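Local coordinates for protein virB8 (Agrobacterium tumefaciens, PDB 2CC3), which is suggested to help direct T-DNA transfer to plant cells as a homodimeric inner-membrane component of the type IV secretion system, the present chain being its periplasmic domain, at residues Y18-E23 with V132-T137; A33-S38 with Y49-N54; R70-I76 with R89-I95; T82-Q86 with T109-E113. All coordinates share one frame; numbering follows the deposited sequence.

Contact 1: Y18-E23 with V132-T137; sequences YVRLRE and VTSYQT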
# COMPACT_ATOMS: atom_id res chain seq x y z
N TYR A 18 5.82 -5.42 -2.86
CA TYR A 18 6.08 -6.77 -2.33
C TYR A 18 7.15 -6.75 -1.28
O TYR A 18 6.93 -7.14 -0.10
CB TYR A 18 6.44 -7.78 -3.43
CG TYR A 18 6.52 -9.23 -2.92
CD1 TYR A 18 5.37 -10.02 -2.84
CD2 TYR A 18 7.75 -9.78 -2.51
CE1 TYR A 18 5.44 -11.34 -2.37
CE2 TYR A 18 7.84 -11.07 -2.04
CZ TYR A 18 6.69 -11.86 -1.97
OH TYR A 18 6.77 -13.14 -1.49
N VAL A 19 8.33 -6.28 -1.66
CA VAL A 19 9.41 -6.16 -0.68
C VAL A 19 8.97 -5.39 0.56
O VAL A 19 9.11 -5.88 1.69
CB VAL A 19 10.65 -5.44 -1.29
CG1 VAL A 19 11.77 -5.26 -0.25
CG2 VAL A 19 11.13 -6.21 -2.46
N ARG A 20 8.41 -4.20 0.35
CA ARG A 20 8.08 -3.37 1.48
C ARG A 20 7.11 -4.10 2.41
O ARG A 20 7.31 -4.12 3.63
CB ARG A 20 7.49 -2.03 0.99
CG ARG A 20 7.17 -1.02 2.06
CD ARG A 20 6.33 0.17 1.49
NE ARG A 20 4.94 -0.18 1.15
CZ ARG A 20 3.88 -0.09 1.98
NH1 ARG A 20 3.99 0.35 3.25
NH2 ARG A 20 2.68 -0.45 1.54
N LEU A 21 6.03 -4.66 1.85
CA LEU A 21 5.01 -5.34 2.68
C LEU A 21 5.59 -6.57 3.39
O LEU A 21 5.24 -6.88 4.52
CB LEU A 21 3.77 -5.73 1.84
CG LEU A 21 2.76 -4.66 1.40
CD1 LEU A 21 1.89 -5.21 0.31
CD2 LEU A 21 1.86 -4.11 2.51
N ARG A 22 6.51 -7.27 2.73
CA ARG A 22 7.07 -8.48 3.29
C ARG A 22 8.13 -8.21 4.36
O ARG A 22 8.22 -8.96 5.34
CB ARG A 22 7.58 -9.39 2.16
CG ARG A 22 8.30 -10.61 2.68
CD ARG A 22 8.45 -11.73 1.66
NE ARG A 22 9.05 -12.89 2.33
CZ ARG A 22 9.15 -14.09 1.78
NH1 ARG A 22 8.68 -14.30 0.56
NH2 ARG A 22 9.71 -15.08 2.45
N GLU A 23 8.90 -7.13 4.21
CA GLU A 23 10.06 -6.90 5.06
C GLU A 23 9.80 -5.86 6.17
O GLU A 23 10.58 -5.75 7.12
CB GLU A 23 11.29 -6.51 4.19
CG GLU A 23 11.67 -7.53 3.08
CD GLU A 23 11.98 -8.94 3.61
OE1 GLU A 23 12.32 -9.05 4.82
OE2 GLU A 23 11.89 -9.93 2.83
N VAL A 132 5.21 -13.68 -7.43
CA VAL A 132 6.61 -14.01 -7.07
C VAL A 132 6.84 -15.51 -6.90
O VAL A 132 6.31 -16.13 -5.98
CB VAL A 132 7.07 -13.26 -5.81
CG1 VAL A 132 8.57 -13.57 -5.51
CG2 VAL A 132 6.81 -11.75 -5.97
N THR A 133 7.68 -16.04 -7.78
CA THR A 133 8.00 -17.48 -7.89
C THR A 133 9.29 -17.94 -7.17
O THR A 133 9.44 -19.14 -6.83
CB THR A 133 8.12 -17.88 -9.37
OG1 THR A 133 9.07 -17.02 -10.03
CG2 THR A 133 6.79 -17.75 -10.03
N SER A 134 10.21 -16.99 -6.96
CA SER A 134 11.33 -17.15 -6.05
C SER A 134 11.70 -15.83 -5.33
O SER A 134 11.61 -14.73 -5.90
CB SER A 134 12.54 -17.75 -6.77
OG SER A 134 13.62 -17.86 -5.86
N TYR A 135 12.10 -15.97 -4.07
CA TYR A 135 12.41 -14.83 -3.21
C TYR A 135 13.41 -15.18 -2.12
O TYR A 135 13.13 -16.01 -1.27
CB TYR A 135 11.18 -14.35 -2.48
CG TYR A 135 11.42 -13.08 -1.69
CD1 TYR A 135 11.32 -11.83 -2.32
CD2 TYR A 135 11.74 -13.11 -0.32
CE1 TYR A 135 11.51 -10.64 -1.60
CE2 TYR A 135 11.94 -11.96 0.39
CZ TYR A 135 11.80 -10.71 -0.26
OH TYR A 135 11.99 -9.50 0.42
N GLN A 136 14.53 -14.47 -2.13
CA GLN A 136 15.55 -14.58 -1.10
C GLN A 136 16.06 -13.19 -0.76
O GLN A 136 16.11 -12.30 -1.60
CB GLN A 136 16.73 -15.42 -1.62
CG GLN A 136 16.41 -16.89 -1.96
CD GLN A 136 15.80 -17.08 -3.36
OE1 GLN A 136 16.17 -16.39 -4.33
NE2 GLN A 136 14.84 -18.04 -3.48
N THR A 137 16.42 -12.99 0.49
CA THR A 137 17.01 -11.72 0.83
C THR A 137 18.26 -11.89 1.68
O THR A 137 18.41 -12.86 2.41
CB THR A 137 15.97 -10.75 1.42
OG1 THR A 137 16.60 -9.49 1.68
CG2 THR A 137 15.29 -11.33 2.68
O HOH W 1 10.26 -16.80 -0.31
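Tyr18 and Glu23 bound a helical segment that faces Tyr135 and Thr137 of strand 134-137 with the two short axes 11.7 Å apart and their N-to-C directions 60° apart. This is helix-on-sheet packing of an NTF2-like fold, in which the long helix 6-23 lies against the antiparallel sheet of the periplasmic domain. Tyr135 carries most of the contact. With CG anti to the backbone N (chi1 -174°), its ring reaches toward the helix, where Tyr18 and, one turn on, Arg22 and Glu23 receive it. Tyr18 presents an edge in an offset edge-to-face pair, bringing Tyr18 CE2 to 3.6 Å from Tyr135 CD1. A face of the Tyr18 ring is taken by Val132, whose CG2 sits almost exactly over the centre, 3.7 Å from the centroid. Arg22 slides past Tyr135 in the opposite direction: its extended chain lays CD over a ring face, and the guanidinium, tilted by only 19° from the ring, has Tyr135 CD2 over one of its own faces. The rotation of that guanidinium is held in part by Arg22 NH1, which donates nearly in plane to Tyr18 OH at 3.0 Å; the same hydroxyl also bonds to Ser41. Glu23 meets the far end of Tyr135 at the ring edge, its carboxylate almost coplanar with the ring. Tyr135 OH donates to Glu23 OE2 at a modelled 2.5 Å, very short and therefore uncertain in its exact length. A water bridges the Arg22 side chain and the strand backbone, accepting from Arg22 NH1 at 3.1 Å and donating to Tyr135 O.

Contact 2: A33-S38 with Y49-N54; sequences AYDLVS and YQQFFN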
# COMPACT_ATOMS: atom_id res chain seq x y z
N ALA A 33 -0.74 -6.69 5.51
CA ALA A 33 0.47 -7.01 4.74
C ALA A 33 0.57 -8.52 4.43
O ALA A 33 0.84 -8.90 3.29
CB ALA A 33 1.69 -6.47 5.43
N TYR A 34 0.30 -9.35 5.42
CA TYR A 34 0.34 -10.82 5.29
C TYR A 34 -0.54 -11.36 4.16
O TYR A 34 -0.14 -12.26 3.43
CB TYR A 34 -0.05 -11.46 6.64
CG TYR A 34 -0.14 -12.97 6.63
CD1 TYR A 34 0.96 -13.75 7.00
CD2 TYR A 34 -1.31 -13.62 6.25
CE1 TYR A 34 0.90 -15.13 7.01
CE2 TYR A 34 -1.38 -15.00 6.24
CZ TYR A 34 -0.27 -15.75 6.63
OH TYR A 34 -0.31 -17.12 6.64
N ASP A 35 -1.75 -10.81 4.01
CA ASP A 35 -2.65 -11.26 2.95
C ASP A 35 -2.21 -10.84 1.54
O ASP A 35 -2.28 -11.64 0.59
CB ASP A 35 -4.09 -10.79 3.20
CG ASP A 35 -4.63 -11.25 4.54
OD1 ASP A 35 -4.44 -12.43 4.92
OD2 ASP A 35 -5.28 -10.40 5.21
N LEU A 36 -1.82 -9.57 1.37
CA LEU A 36 -1.25 -9.11 0.10
C LEU A 36 0.04 -9.88 -0.25
O LEU A 36 0.18 -10.36 -1.35
CB LEU A 36 -1.02 -7.58 0.10
CG LEU A 36 -2.06 -6.55 -0.43
CD1 LEU A 36 -1.38 -5.25 -0.85
CD2 LEU A 36 -2.90 -7.08 -1.60
N VAL A 37 0.97 -10.02 0.69
CA VAL A 37 2.20 -10.78 0.43
C VAL A 37 1.86 -12.21 -0.02
O VAL A 37 2.38 -12.66 -1.03
CB VAL A 37 3.15 -10.82 1.67
CG1 VAL A 37 4.23 -11.86 1.44
CG2 VAL A 37 3.79 -9.43 1.90
N SER A 38 0.98 -12.89 0.73
CA SER A 38 0.56 -14.29 0.41
C SER A 38 -0.07 -14.44 -0.98
O SER A 38 0.17 -15.42 -1.67
CB SER A 38 -0.44 -14.81 1.46
OG SER A 38 0.08 -14.69 2.79
N TYR A 49 7.22 -17.67 3.38
CA TYR A 49 6.85 -16.44 4.08
C TYR A 49 5.96 -16.70 5.29
O TYR A 49 6.19 -16.15 6.38
CB TYR A 49 6.16 -15.46 3.11
CG TYR A 49 5.45 -14.30 3.82
CD1 TYR A 49 6.18 -13.29 4.46
CD2 TYR A 49 4.04 -14.22 3.82
CE1 TYR A 49 5.55 -12.22 5.12
CE2 TYR A 49 3.37 -13.16 4.47
CZ TYR A 49 4.15 -12.16 5.11
OH TYR A 49 3.53 -11.12 5.75
N GLN A 50 4.93 -17.54 5.08
CA GLN A 50 3.96 -17.85 6.12
C GLN A 50 4.54 -18.58 7.33
O GLN A 50 4.15 -18.29 8.47
CB GLN A 50 2.76 -18.61 5.53
CG GLN A 50 1.89 -17.72 4.64
CD GLN A 50 0.63 -18.40 4.11
OE1 GLN A 50 0.56 -19.61 4.00
NE2 GLN A 50 -0.36 -17.58 3.73
N GLN A 51 5.48 -19.50 7.08
CA GLN A 51 6.13 -20.26 8.14
C GLN A 51 7.06 -19.37 8.97
O GLN A 51 7.24 -19.59 10.17
CB GLN A 51 6.90 -21.45 7.55
CG GLN A 51 6.85 -22.71 8.42
CD GLN A 51 7.74 -22.61 9.65
OE1 GLN A 51 8.82 -22.00 9.61
NE2 GLN A 51 7.29 -23.21 10.75
N PHE A 52 7.65 -18.37 8.32
CA PHE A 52 8.46 -17.39 9.01
C PHE A 52 7.60 -16.42 9.84
O PHE A 52 7.81 -16.24 11.05
CB PHE A 52 9.36 -16.62 8.03
CG PHE A 52 9.94 -15.39 8.63
CD1 PHE A 52 10.87 -15.48 9.66
CD2 PHE A 52 9.47 -14.13 8.26
CE1 PHE A 52 11.37 -14.36 10.26
CE2 PHE A 52 9.98 -12.98 8.87
CZ PHE A 52 10.92 -13.10 9.86
N PHE A 53 6.61 -15.83 9.20
CA PHE A 53 5.74 -14.85 9.84
C PHE A 53 4.83 -15.39 10.94
O PHE A 53 4.65 -14.71 11.97
CB PHE A 53 4.88 -14.15 8.78
CG PHE A 53 4.43 -12.80 9.20
CD1 PHE A 53 5.31 -11.73 9.20
CD2 PHE A 53 3.12 -12.59 9.60
CE1 PHE A 53 4.90 -10.49 9.59
CE2 PHE A 53 2.70 -11.34 9.99
CZ PHE A 53 3.58 -10.29 9.99
N ASN A 54 4.24 -16.57 10.74
CA ASN A 54 3.24 -17.07 11.70
C ASN A 54 3.81 -17.55 13.04
O ASN A 54 4.98 -17.95 13.12
CB ASN A 54 2.35 -18.15 11.06
CG ASN A 54 1.36 -17.56 10.07
OD1 ASN A 54 0.82 -16.47 10.28
ND2 ASN A 54 1.11 -18.27 8.99
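Val37 CG1 presses on the middle of the Tyr49 ring, 3.4 Å from its centroid, while Phe53 CB lies over the opposite face, so this tyrosine is sandwiched between its own helix and its partner. Tyr34 lies obliquely to both aromatic neighbours: its CD1 is 3.5 Å from Tyr49 CE2 and also abuts Phe53 CD2, which makes the three rings a cluster without a true stack. The other end of Tyr34 is polar. Asn54 ND2, just past the last helical turn, donates to Tyr34 OH at 3.0 Å along a fairly straight path (163°). The pairing is that of an antiparallel helical hairpin, helices 30-39 and 43-53, with the local axes at 158°. Gln50 reaches across it with an extended chain; its amide, nearly parallel to the Tyr34 ring, lies close to the hydroxyl, but NE2 donates to Ser38 OG at 3.1 Å. Ser38 OG in turn donates to Tyr34 O at a modelled 2.5 Å, very short and doubtful in its exact length; that oxygen accepts from Ser38 N and Ser38 OG on opposite faces of its carbonyl plane. Farther out, Val37 packs on Leu21 and Tyr49 on Arg22, both of helix 6-23, while Phe53 leans on Tyr25 and Pro61.

Contact 3: R70-I76 with R89-I95; sequences RLEVEHI and RYKRTLI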
# COMPACT_ATOMS: atom_id res chain seq x y z
N ARG A 70 8.70 -1.94 15.47
CA ARG A 70 8.35 -1.88 14.06
C ARG A 70 9.62 -2.02 13.24
O ARG A 70 10.70 -1.68 13.72
CB ARG A 70 7.72 -0.53 13.72
CG ARG A 70 6.23 -0.44 13.96
CD ARG A 70 5.83 0.99 14.35
NE ARG A 70 5.78 1.92 13.21
CZ ARG A 70 4.96 2.97 13.15
NH1 ARG A 70 4.13 3.23 14.15
NH2 ARG A 70 4.98 3.78 12.09
N LEU A 71 9.45 -2.48 12.00
CA LEU A 71 10.49 -2.50 10.99
C LEU A 71 10.02 -1.64 9.82
O LEU A 71 8.91 -1.83 9.33
CB LEU A 71 10.77 -3.94 10.52
CG LEU A 71 11.43 -4.96 11.46
CD1 LEU A 71 11.19 -6.42 11.02
CD2 LEU A 71 12.91 -4.72 11.68
N GLU A 72 10.85 -0.67 9.43
CA GLU A 72 10.61 0.17 8.26
C GLU A 72 11.64 -0.05 7.13
O GLU A 72 12.80 -0.36 7.38
CB GLU A 72 10.56 1.65 8.67
CG GLU A 72 9.24 2.02 9.31
CD GLU A 72 9.25 3.38 9.97
OE1 GLU A 72 10.01 4.28 9.50
OE2 GLU A 72 8.50 3.55 10.97
N VAL A 73 11.18 0.14 5.89
CA VAL A 73 11.94 -0.21 4.71
C VAL A 73 11.99 1.00 3.78
O VAL A 73 10.97 1.59 3.45
CB VAL A 73 11.39 -1.52 4.06
CG1 VAL A 73 11.84 -1.69 2.62
CG2 VAL A 73 11.84 -2.73 4.86
N GLU A 74 13.21 1.38 3.39
CA GLU A 74 13.45 2.47 2.46
C GLU A 74 14.01 1.88 1.20
O GLU A 74 15.02 1.20 1.27
CB GLU A 74 14.57 3.35 3.00
CG GLU A 74 14.21 4.52 3.87
CD GLU A 74 15.42 4.98 4.71
OE1 GLU A 74 16.57 4.87 4.21
OE2 GLU A 74 15.22 5.45 5.85
N HIS A 75 13.42 2.19 0.04
CA HIS A 75 13.99 1.74 -1.23
C HIS A 75 15.38 2.35 -1.39
O HIS A 75 15.60 3.50 -0.97
CB HIS A 75 13.11 2.18 -2.38
CG HIS A 75 13.48 1.60 -3.72
ND1 HIS A 75 14.00 2.36 -4.74
CD2 HIS A 75 13.33 0.34 -4.22
CE1 HIS A 75 14.18 1.59 -5.81
NE2 HIS A 75 13.78 0.37 -5.51
N ILE A 76 16.31 1.59 -2.00
CA ILE A 76 17.56 2.20 -2.47
C ILE A 76 17.72 2.05 -3.98
O ILE A 76 17.88 3.06 -4.67
CB ILE A 76 18.78 1.69 -1.73
CG1 ILE A 76 18.74 2.14 -0.27
CG2 ILE A 76 20.08 2.11 -2.49
CD1 ILE A 76 19.68 1.36 0.62
N ARG A 89 17.73 -3.30 -3.60
CA ARG A 89 18.49 -2.89 -2.44
C ARG A 89 17.61 -1.98 -1.59
O ARG A 89 16.96 -1.09 -2.13
CB ARG A 89 19.74 -2.14 -2.88
CG ARG A 89 20.83 -2.09 -1.82
CD ARG A 89 22.03 -2.99 -2.16
NE ARG A 89 22.80 -3.35 -0.96
CZ ARG A 89 23.65 -2.55 -0.33
NH1 ARG A 89 23.85 -1.30 -0.71
NH2 ARG A 89 24.28 -2.99 0.74
N TYR A 90 17.58 -2.20 -0.27
CA TYR A 90 16.75 -1.41 0.61
C TYR A 90 17.40 -1.32 1.95
O TYR A 90 18.16 -2.20 2.31
CB TYR A 90 15.30 -1.98 0.74
CG TYR A 90 15.21 -3.39 1.29
CD1 TYR A 90 14.96 -3.62 2.63
CD2 TYR A 90 15.40 -4.49 0.46
CE1 TYR A 90 14.91 -4.90 3.14
CE2 TYR A 90 15.34 -5.76 0.94
CZ TYR A 90 15.11 -5.97 2.29
OH TYR A 90 15.05 -7.27 2.77
N LYS A 91 17.10 -0.25 2.66
CA LYS A 91 17.52 -0.05 4.03
C LYS A 91 16.40 -0.43 4.95
O LYS A 91 15.24 -0.05 4.72
CB LYS A 91 17.86 1.43 4.24
CG LYS A 91 18.25 1.81 5.68
CD LYS A 91 18.87 3.20 5.68
CE LYS A 91 18.93 3.83 7.08
NZ LYS A 91 17.95 4.94 7.30
N ARG A 92 16.75 -1.15 6.02
CA ARG A 92 15.78 -1.64 6.98
C ARG A 92 16.07 -1.10 8.38
O ARG A 92 17.17 -1.25 8.89
CB ARG A 92 15.79 -3.17 6.98
CG ARG A 92 14.46 -3.83 7.30
CD ARG A 92 14.56 -4.50 8.64
NE ARG A 92 14.17 -5.90 8.58
CZ ARG A 92 14.76 -6.88 9.26
NH1 ARG A 92 15.82 -6.64 10.03
NH2 ARG A 92 14.31 -8.12 9.14
N THR A 93 15.07 -0.47 8.98
CA THR A 93 15.24 0.21 10.25
C THR A 93 14.37 -0.47 11.29
O THR A 93 13.15 -0.62 11.10
CB THR A 93 14.82 1.69 10.12
OG1 THR A 93 15.44 2.26 8.97
CG2 THR A 93 15.20 2.46 11.34
N LEU A 94 15.02 -0.89 12.37
CA LEU A 94 14.35 -1.42 13.56
C LEU A 94 14.11 -0.28 14.56
O LEU A 94 15.06 0.38 15.01
CB LEU A 94 15.21 -2.53 14.18
CG LEU A 94 14.81 -3.03 15.57
CD1 LEU A 94 13.51 -3.79 15.51
CD2 LEU A 94 15.92 -3.89 16.16
N ILE A 95 12.84 -0.07 14.90
CA ILE A 95 12.43 0.96 15.85
C ILE A 95 11.77 0.31 17.06
O ILE A 95 10.65 -0.17 16.99
CB ILE A 95 11.50 2.04 15.19
CG1 ILE A 95 12.22 2.69 13.99
CG2 ILE A 95 11.06 3.11 16.20
CD1 ILE A 95 11.44 3.78 13.29
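Leu71 CD2 lies over one face of the Arg92 guanidinium, toward its rim, 3.5 Å from Arg92 NE. Bends in the arginine chain bring the group over the leucine, and NE is buried there with no polar partner. The Tyr90 ring is touched obliquely by Val73, CG1 lying 3.7 Å from Tyr90 CD1. Two tryptophans join these rings from outside: Trp106 meets Tyr90 with the planes only about 10° apart, and Trp16 pairs edge-to-face with the imidazole of His75, whose NE2 is hydrogen-bonded to Ser78.

The backbones that carry these groups form a regular antiparallel pairing, the beta hairpin of strands 69-82 and 85-96. Arg70 with Ile95, Glu72 with Thr93 and Glu74 with Lys91 are hydrogen-bonded pairs; Thr93 N reaches Glu72 O at 2.8 Å, and Glu74 N reaches Lys91 O at the same length. Leu71, Val73, Arg92 and Leu94 share one face of the sheet. On the other face Glu74 and Lys91 lie side by side, pointing the same way, and Lys91 NZ bridges to Glu74 OE2 at 3.1 Å on its syn side, tilted somewhat out of the carboxylate plane; a bend at the end of the lysine chain (chi4 -107°) turns the ammonium onto the carboxylate.

At the Arg70 end, a salt bridge ties the arginine to Asp28 of the second subunit. Strand 102-114 continues the sheet beyond 89-95, helix 6-23 covers Val73 and Tyr90 through Trp16, and Tyr90 OH hydrogen-bonds to Thr137 of strand 130-139.

Contact 4: T82-Q86 with T109-E113; sequences TPGVQ and TVRYE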
# COMPACT_ATOMS: atom_id res chain seq x y z
N THR A 82 17.99 -10.38 -15.13
CA THR A 82 17.54 -11.12 -16.31
C THR A 82 16.03 -10.91 -16.42
O THR A 82 15.42 -10.44 -15.46
CB THR A 82 17.89 -12.64 -16.21
OG1 THR A 82 17.80 -13.09 -14.85
CG2 THR A 82 19.30 -12.90 -16.72
N PRO A 83 15.42 -11.20 -17.58
CA PRO A 83 13.96 -11.16 -17.62
C PRO A 83 13.36 -12.02 -16.51
O PRO A 83 13.77 -13.17 -16.33
CB PRO A 83 13.62 -11.72 -19.01
CG PRO A 83 14.81 -11.39 -19.84
CD PRO A 83 15.98 -11.56 -18.90
N GLY A 84 12.43 -11.44 -15.75
CA GLY A 84 11.78 -12.12 -14.64
C GLY A 84 12.55 -12.20 -13.32
O GLY A 84 12.11 -12.91 -12.41
N VAL A 85 13.69 -11.51 -13.23
CA VAL A 85 14.54 -11.42 -12.02
C VAL A 85 14.93 -9.94 -11.77
O VAL A 85 15.37 -9.23 -12.67
CB VAL A 85 15.82 -12.36 -12.08
CG1 VAL A 85 16.51 -12.50 -10.71
CG2 VAL A 85 15.43 -13.77 -12.53
N GLN A 86 14.69 -9.47 -10.56
CA GLN A 86 15.04 -8.14 -10.20
C GLN A 86 15.73 -8.25 -8.84
O GLN A 86 15.34 -9.10 -8.01
CB GLN A 86 13.80 -7.23 -10.14
CG GLN A 86 14.12 -5.74 -10.36
CD GLN A 86 12.88 -4.82 -10.46
OE1 GLN A 86 12.23 -4.51 -9.45
NE2 GLN A 86 12.57 -4.36 -11.69
N THR A 109 16.48 -10.60 -3.83
CA THR A 109 16.47 -11.15 -5.19
C THR A 109 15.08 -11.72 -5.50
O THR A 109 14.61 -12.62 -4.80
CB THR A 109 17.63 -12.21 -5.42
OG1 THR A 109 18.88 -11.61 -5.06
CG2 THR A 109 17.70 -12.62 -6.88
N VAL A 110 14.43 -11.17 -6.53
CA VAL A 110 13.01 -11.47 -6.78
C VAL A 110 12.78 -11.94 -8.21
O VAL A 110 12.98 -11.18 -9.15
CB VAL A 110 12.06 -10.26 -6.48
CG1 VAL A 110 10.58 -10.65 -6.65
CG2 VAL A 110 12.30 -9.71 -5.06
N ARG A 111 12.40 -13.21 -8.35
CA ARG A 111 11.94 -13.76 -9.62
C ARG A 111 10.41 -13.73 -9.65
O ARG A 111 9.74 -14.05 -8.66
CB ARG A 111 12.47 -15.22 -9.82
CG ARG A 111 12.28 -15.77 -11.24
CD ARG A 111 12.55 -17.27 -11.39
NE ARG A 111 13.97 -17.56 -11.28
CZ ARG A 111 14.84 -17.43 -12.27
NH1 ARG A 111 14.45 -17.00 -13.48
NH2 ARG A 111 16.12 -17.69 -12.06
N TYR A 112 9.86 -13.35 -10.79
CA TYR A 112 8.42 -13.19 -10.88
C TYR A 112 7.99 -13.70 -12.24
O TYR A 112 8.80 -13.72 -13.16
CB TYR A 112 8.03 -11.69 -10.69
CG TYR A 112 8.56 -10.77 -11.79
CD1 TYR A 112 7.77 -10.46 -12.90
CD2 TYR A 112 9.85 -10.21 -11.72
CE1 TYR A 112 8.25 -9.66 -13.90
CE2 TYR A 112 10.32 -9.36 -12.73
CZ TYR A 112 9.51 -9.10 -13.81
OH TYR A 112 9.93 -8.30 -14.86
N GLU A 113 6.72 -14.09 -12.35
CA GLU A 113 6.06 -14.36 -13.62
C GLU A 113 4.84 -13.42 -13.76
O GLU A 113 4.40 -12.81 -12.81
CB GLU A 113 5.60 -15.82 -13.68
CG GLU A 113 4.34 -16.12 -12.83
CD GLU A 113 4.14 -17.60 -12.45
OE1 GLU A 113 3.10 -17.91 -11.84
OE2 GLU A 113 5.01 -18.45 -12.74
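Gly84 adopts a positive phi of 80°, and Tyr112 sets CG between its backbone N and carbonyl carbon (chi1 64°); together these torsions bring the glycine against a face of the phenol ring. Gly84 CA lies over that face, 4.0 Å from the centroid, in a CH-pi contact. The glycine is the third residue of a type II beta turn from Thr82 to Val85, the tight reversal between strands 69-82 and 85-96, closed by Val85 N bonding to Thr82 O at 3.0 Å. From there the chain enters its antiparallel pairing with strand 102-114. Tyr112 N donates to Gly84 O at 2.8 Å, Val85 and Arg111 form a non-hydrogen-bonded pair, and Gln86 and Val110 exchange two backbone bonds, Val110 N reaching Gln86 O at 2.7 Å. Val85 CG2 rests on one face of the Arg111 guanidinium, 3.5 Å from NH1, and Val85 CG1 touches Thr109 CG2 at 4.0 Å. On the opposite sheet face, Gln86 and Val110 pack on Leu15 of helix 6-23, with Gln86 NE2 bonded to Asn12 and Asp80. The backbone bonds fix the register, and C-H groups of Gly84 and Val85 cover a face of the Tyr112 ring and of the Arg111 guanidinium, so the side chains add mainly apolar contact across the strands.

Overall arrangement
Contact 1 lies near the middle of the domain and touches each of the other three: helix 6-23 and the outer strand 130-139 come together 4 Å from the chain centre, and their 109-residue separation encloses the other contacts. Contact 2, the helical hairpin, comes first of the three enclosed contacts, its centre 10 Å from that of contact 1 and about 18 and 20 Å from those of contacts 3 and 4, which it does not touch. Those two, 21 Å apart centre to centre, share strand 85-96 and lie toward its two ends. The sheet order 69-82, 85-96, 102-114, 130-139 follows the sequence, a meander. Helix 6-23 thus joins the helical layer to the sheet, as in an NTF2-like fold.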